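Local atomic coordinates of MUTM (fpg) protein (Thermus thermophilus, PDB entry 1EE8), a protein that belongs to the Fpg (MutM) family, combining an N-terminal domain that carries a large mixed beta sheet, a helical H2TH domain and a zinc finger. Residues G134-R137 with G138-S142; P175-A179 with R180-E184. All coordinates share one frame; numbering follows the deposited sequence.

Interaction 1 (G134-R137 with G138-S142); sequences GFFR and GLKES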
loop_
_atom_site.group_PDB
_atom_site.type_symbol
_atom_site.label_atom_id
_atom_site.label_comp_id
_atom_site.label_asym_id
_atom_site.label_seq_id
_atom_site.Cartn_x
_atom_site.Cartn_y
_atom_site.Cartn_z
ATOM N N GLY A 134 -22.751 -7.050 -32.086
ATOM C CA GLY A 134 -21.344 -6.823 -31.808
ATOM C C GLY A 134 -20.545 -8.104 -31.957
ATOM O O GLY A 134 -19.480 -8.118 -32.580
ATOM N N PHE A 135 -21.067 -9.188 -31.388
ATOM C CA PHE A 135 -20.408 -10.486 -31.461
ATOM C C PHE A 135 -20.196 -10.883 -32.914
ATOM O O PHE A 135 -19.083 -11.220 -33.323
ATOM C CB PHE A 135 -21.249 -11.549 -30.733
ATOM C CG PHE A 135 -20.692 -12.946 -30.843
ATOM C CD1 PHE A 135 -21.333 -13.905 -31.624
ATOM C CD2 PHE A 135 -19.517 -13.295 -30.179
ATOM C CE1 PHE A 135 -20.811 -15.199 -31.744
ATOM C CE2 PHE A 135 -18.985 -14.583 -30.290
ATOM C CZ PHE A 135 -19.636 -15.537 -31.076
ATOM N N PHE A 136 -21.268 -10.823 -33.699
ATOM C CA PHE A 136 -21.200 -11.172 -35.110
ATOM C C PHE A 136 -20.186 -10.276 -35.826
ATOM O O PHE A 136 -19.312 -10.770 -36.542
ATOM C CB PHE A 136 -22.595 -11.047 -35.748
ATOM C CG PHE A 136 -22.653 -11.490 -37.186
ATOM C CD1 PHE A 136 -22.019 -12.659 -37.597
ATOM C CD2 PHE A 136 -23.359 -10.749 -38.127
ATOM C CE1 PHE A 136 -22.086 -13.083 -38.923
ATOM C CE2 PHE A 136 -23.433 -11.165 -39.457
ATOM C CZ PHE A 136 -22.796 -12.334 -39.857
ATOM N N ARG A 137 -20.293 -8.963 -35.624
ATOM C CA ARG A 137 -19.357 -8.030 -36.250
ATOM C C ARG A 137 -17.924 -8.377 -35.859
ATOM O O ARG A 137 -17.010 -8.327 -36.690
ATOM C CB ARG A 137 -19.664 -6.587 -35.831
ATOM C CG ARG A 137 -18.611 -5.584 -36.308
ATOM C CD ARG A 137 -19.033 -4.117 -36.128
ATOM N NE ARG A 137 -19.445 -3.782 -34.764
ATOM C CZ ARG A 137 -20.680 -3.940 -34.287
ATOM N NH1 ARG A 137 -21.641 -4.433 -35.060
ATOM N NH2 ARG A 137 -20.957 -3.602 -33.037
ATOM N N GLY A 138 -17.738 -8.731 -34.590
ATOM C CA GLY A 138 -16.418 -9.082 -34.102
ATOM C C GLY A 138 -15.840 -10.281 -34.820
ATOM O O GLY A 138 -14.625 -10.397 -34.980
ATOM N N LEU A 139 -16.711 -11.179 -35.265
ATOM C CA LEU A 139 -16.261 -12.371 -35.969
ATOM C C LEU A 139 -15.962 -12.065 -37.433
ATOM O O LEU A 139 -14.993 -12.577 -38.002
ATOM C CB LEU A 139 -17.328 -13.468 -35.866
ATOM C CG LEU A 139 -17.711 -13.875 -34.440
ATOM C CD1 LEU A 139 -18.889 -14.832 -34.470
ATOM C CD2 LEU A 139 -16.509 -14.514 -33.755
ATOM N N LYS A 140 -16.792 -11.225 -38.040
ATOM C CA LYS A 140 -16.620 -10.868 -39.444
ATOM C C LYS A 140 -15.369 -10.046 -39.737
ATOM O O LYS A 140 -14.990 -9.881 -40.897
ATOM C CB LYS A 140 -17.858 -10.125 -39.955
ATOM C CG LYS A 140 -18.999 -11.050 -40.349
ATOM C CD LYS A 140 -18.568 -11.983 -41.475
ATOM C CE LYS A 140 -19.679 -12.944 -41.881
ATOM N NZ LYS A 140 -19.234 -13.860 -42.972
ATOM N N GLU A 141 -14.726 -9.545 -38.688
ATOM C CA GLU A 141 -13.520 -8.746 -38.855
ATOM C C GLU A 141 -12.244 -9.570 -38.706
ATOM O O GLU A 141 -11.145 -9.033 -38.810
ATOM C CB GLU A 141 -13.505 -7.602 -37.839
ATOM C CG GLU A 141 -14.619 -6.586 -38.041
ATOM C CD GLU A 141 -14.594 -5.462 -37.020
ATOM O OE1 GLU A 141 -15.291 -4.447 -37.245
ATOM O OE2 GLU A 141 -13.890 -5.588 -35.992
ATOM N N SER A 142 -12.381 -10.875 -38.485
ATOM C CA SER A 142 -11.204 -11.711 -38.295
ATOM C C SER A 142 -11.033 -12.864 -39.273
ATOM O O SER A 142 -11.986 -13.568 -39.606
ATOM C CB SER A 142 -11.196 -12.278 -36.873
ATOM O OG SER A 142 -11.475 -11.272 -35.916
#
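Gly138 N donates to Gly134 O at 2.7 Å, one helical turn back. Phe136 O takes two bonds: one from Lys140 N at 3.0 Å, and one from Leu139 N at 2.9 Å that arrives from above the carbonyl plane. Weak bonds run from Leu139 N to Phe135 O and from Glu141 N to Arg137 O.

The side chains pair four residues apart. Leu139 lays its CD1 over a face of the Phe135 ring, 3.8 Å from the ring centroid, in a CH-pi contact. Lys140 sets its CG methylene over a face of the Phe136 ring, off toward the rim, 4.2 Å from the centroid, also a CH-pi contact. A bend at chi2 (-61°) keeps the lysine chain beside the ring, with CE 3.8 Å from Phe136 CZ. Lys140 NZ then goes on to the backbone oxygens of Arg180 and Leu182. Arg137 and Glu141 run side by side without charge contact: Arg137 NE stays 4.9 Å from Glu141 OE1.

The Phe135-Leu139 and Phe136-Lys140 pairs lie on helix 132-140; Glu141 follows its end. Phe135 and Phe136 rest on helix 184-203 through Leu190 and Ala187, while Leu139 packs on Leu146 and Leu149 of helix 146-152.

Interaction 2 (P175-A179 with R180-E184); sequences PFRPA and RSLTE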
loop_
_atom_site.group_PDB
_atom_site.type_symbol
_atom_site.label_atom_id
_atom_site.label_comp_id
_atom_site.label_asym_id
_atom_site.label_seq_id
_atom_site.Cartn_x
_atom_site.Cartn_y
_atom_site.Cartn_z
ATOM N N PRO A 175 -13.562 -25.513 -35.010
ATOM C CA PRO A 175 -12.769 -24.580 -34.211
ATOM C C PRO A 175 -11.696 -23.925 -35.078
ATOM O O PRO A 175 -11.230 -22.823 -34.789
ATOM C CB PRO A 175 -12.132 -25.481 -33.152
ATOM C CG PRO A 175 -13.018 -26.696 -33.119
ATOM C CD PRO A 175 -13.351 -26.896 -34.557
ATOM N N PHE A 176 -11.335 -24.608 -36.158
ATOM C CA PHE A 176 -10.264 -24.154 -37.036
ATOM C C PHE A 176 -10.596 -23.305 -38.257
ATOM O O PHE A 176 -9.693 -22.734 -38.872
ATOM C CB PHE A 176 -9.451 -25.376 -37.461
ATOM C CG PHE A 176 -9.242 -26.364 -36.350
ATOM C CD1 PHE A 176 -10.018 -27.519 -36.271
ATOM C CD2 PHE A 176 -8.314 -26.110 -35.346
ATOM C CE1 PHE A 176 -9.877 -28.402 -35.208
ATOM C CE2 PHE A 176 -8.167 -26.990 -34.277
ATOM C CZ PHE A 176 -8.949 -28.137 -34.208
ATOM N N ARG A 177 -11.871 -23.199 -38.612
ATOM C CA ARG A 177 -12.243 -22.405 -39.774
ATOM C C ARG A 177 -12.109 -20.914 -39.480
ATOM O O ARG A 177 -12.221 -20.485 -38.331
ATOM C CB ARG A 177 -13.681 -22.716 -40.198
ATOM C CG ARG A 177 -14.724 -22.332 -39.167
ATOM C CD ARG A 177 -16.112 -22.789 -39.580
ATOM N NE ARG A 177 -16.677 -21.979 -40.654
ATOM C CZ ARG A 177 -17.921 -22.105 -41.106
ATOM N NH1 ARG A 177 -18.356 -21.322 -42.082
ATOM N NH2 ARG A 177 -18.733 -23.019 -40.583
ATOM N N PRO A 178 -11.852 -20.104 -40.521
ATOM C CA PRO A 178 -11.715 -18.657 -40.328
ATOM C C PRO A 178 -12.968 -18.118 -39.651
ATOM O O PRO A 178 -14.081 -18.500 -40.009
ATOM C CB PRO A 178 -11.555 -18.135 -41.755
ATOM C CG PRO A 178 -10.822 -19.266 -42.438
ATOM C CD PRO A 178 -11.572 -20.480 -41.919
ATOM N N ALA A 179 -12.791 -17.238 -38.672
ATOM C CA ALA A 179 -13.925 -16.668 -37.952
ATOM C C ALA A 179 -14.909 -15.966 -38.879
ATOM O O ALA A 179 -16.126 -16.043 -38.683
ATOM C CB ALA A 179 -13.431 -15.696 -36.894
ATOM N N ARG A 180 -14.379 -15.277 -39.884
ATOM C CA ARG A 180 -15.213 -14.549 -40.835
ATOM C C ARG A 180 -15.983 -15.456 -41.791
ATOM O O ARG A 180 -16.984 -15.042 -42.380
ATOM C CB ARG A 180 -14.352 -13.575 -41.646
ATOM C CG ARG A 180 -13.146 -14.218 -42.310
ATOM C CD ARG A 180 -12.494 -13.254 -43.282
ATOM N NE ARG A 180 -12.399 -11.918 -42.706
ATOM C CZ ARG A 180 -11.865 -10.869 -43.324
ATOM N NH1 ARG A 180 -11.368 -11.001 -44.549
ATOM N NH2 ARG A 180 -11.844 -9.683 -42.718
ATOM N N SER A 181 -15.515 -16.689 -41.946
ATOM C CA SER A 181 -16.165 -17.637 -42.841
ATOM C C SER A 181 -17.558 -18.006 -42.360
ATOM O O SER A 181 -18.350 -18.559 -43.118
ATOM C CB SER A 181 -15.328 -18.913 -42.970
ATOM O OG SER A 181 -15.433 -19.715 -41.807
ATOM N N LEU A 182 -17.863 -17.697 -41.104
ATOM C CA LEU A 182 -19.174 -18.029 -40.548
ATOM C C LEU A 182 -20.319 -17.227 -41.137
ATOM O O LEU A 182 -20.183 -16.038 -41.396
ATOM C CB LEU A 182 -19.192 -17.830 -39.028
ATOM C CG LEU A 182 -18.502 -18.853 -38.123
ATOM C CD1 LEU A 182 -18.843 -18.536 -36.669
ATOM C CD2 LEU A 182 -18.968 -20.263 -38.476
ATOM N N THR A 183 -21.453 -17.889 -41.342
ATOM C CA THR A 183 -22.640 -17.217 -41.853
ATOM C C THR A 183 -23.310 -16.661 -40.600
ATOM O O THR A 183 -22.908 -17.001 -39.487
ATOM C CB THR A 183 -23.611 -18.199 -42.543
ATOM O OG1 THR A 183 -24.135 -19.118 -41.573
ATOM C CG2 THR A 183 -22.891 -18.968 -43.641
ATOM N N GLU A 184 -24.325 -15.821 -40.764
ATOM C CA GLU A 184 -24.990 -15.255 -39.598
ATOM C C GLU A 184 -25.737 -16.324 -38.809
ATOM O O GLU A 184 -25.877 -16.228 -37.589
ATOM C CB GLU A 184 -25.958 -14.142 -40.010
ATOM C CG GLU A 184 -26.543 -13.405 -38.816
ATOM C CD GLU A 184 -27.265 -12.132 -39.198
ATOM O OE1 GLU A 184 -26.723 -11.367 -40.026
ATOM O OE2 GLU A 184 -28.368 -11.884 -38.658
#
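Pro178 and Ser181 close a type I turn, with Ser181 N bonded to Pro178 O at 3.0 Å, and a second turn overlaps it through a weak bond from Leu182 N to Ala179 O. The side chain of Ser181 reinforces the first turn. Its OG donates to Pro178 O at 2.6 Å, in the carbonyl plane, whereas the backbone N of Ser181 comes from above that plane. The carbonyl oxygen is thus gripped from two directions by one residue. Chi1 of Ser181 (75°) turns the hydroxyl back toward Pro178.

The same hydroxyl accepts from Arg177. Arg177 NE reaches Ser181 OG at 2.8 Å, nearly straight (164°) and close to the guanidinium plane. NH1 adds a weak bond to Ser181 O at 3.0 Å. Leu182 meets the guanidinium differently. Its CD2 sits over one face, 3.4 Å from Arg177 CZ, and the two side chains cross at about a right angle. The in-plane bond from NE and the packing of Leu182 on the face should together limit rotation. Arg177 NH1 also forms a salt bridge with Glu186, which probably orients it further.

Phe176 makes an edge-to-face contact with Phe257 and a cation-pi contact with Arg248, so the start of this loop rests on the zinc-finger part of the chain. At its other end, Thr183 is the N-cap of helix 184-203. Its side chain caps a backbone N of the helix, and Glu186 OE2 accepts from Thr183 N, consistent with a capping box at the start of this H2TH-domain helix.

Overall arrangement
Interaction 1 comes first along the chain, and interaction 2 follows after helices 146-152 and 161-170. Both lie within the H2TH domain, on the same side of the chain's centre, and their centres are about 10 Å apart. They touch directly. The amine of Lys140 ties helix 132-140 to the turn before helix 184-203. Phe136 also packs against Glu184, the first residue of that helix. Helix 146-152 is a shared neighbour: both interactions pack on it, interaction 2 through Leu182 on Leu146 and Ala179 on Leu149. Together the contacts join separate helices of the H2TH domain, and residues 175-176 extend the packing to strand 254-257.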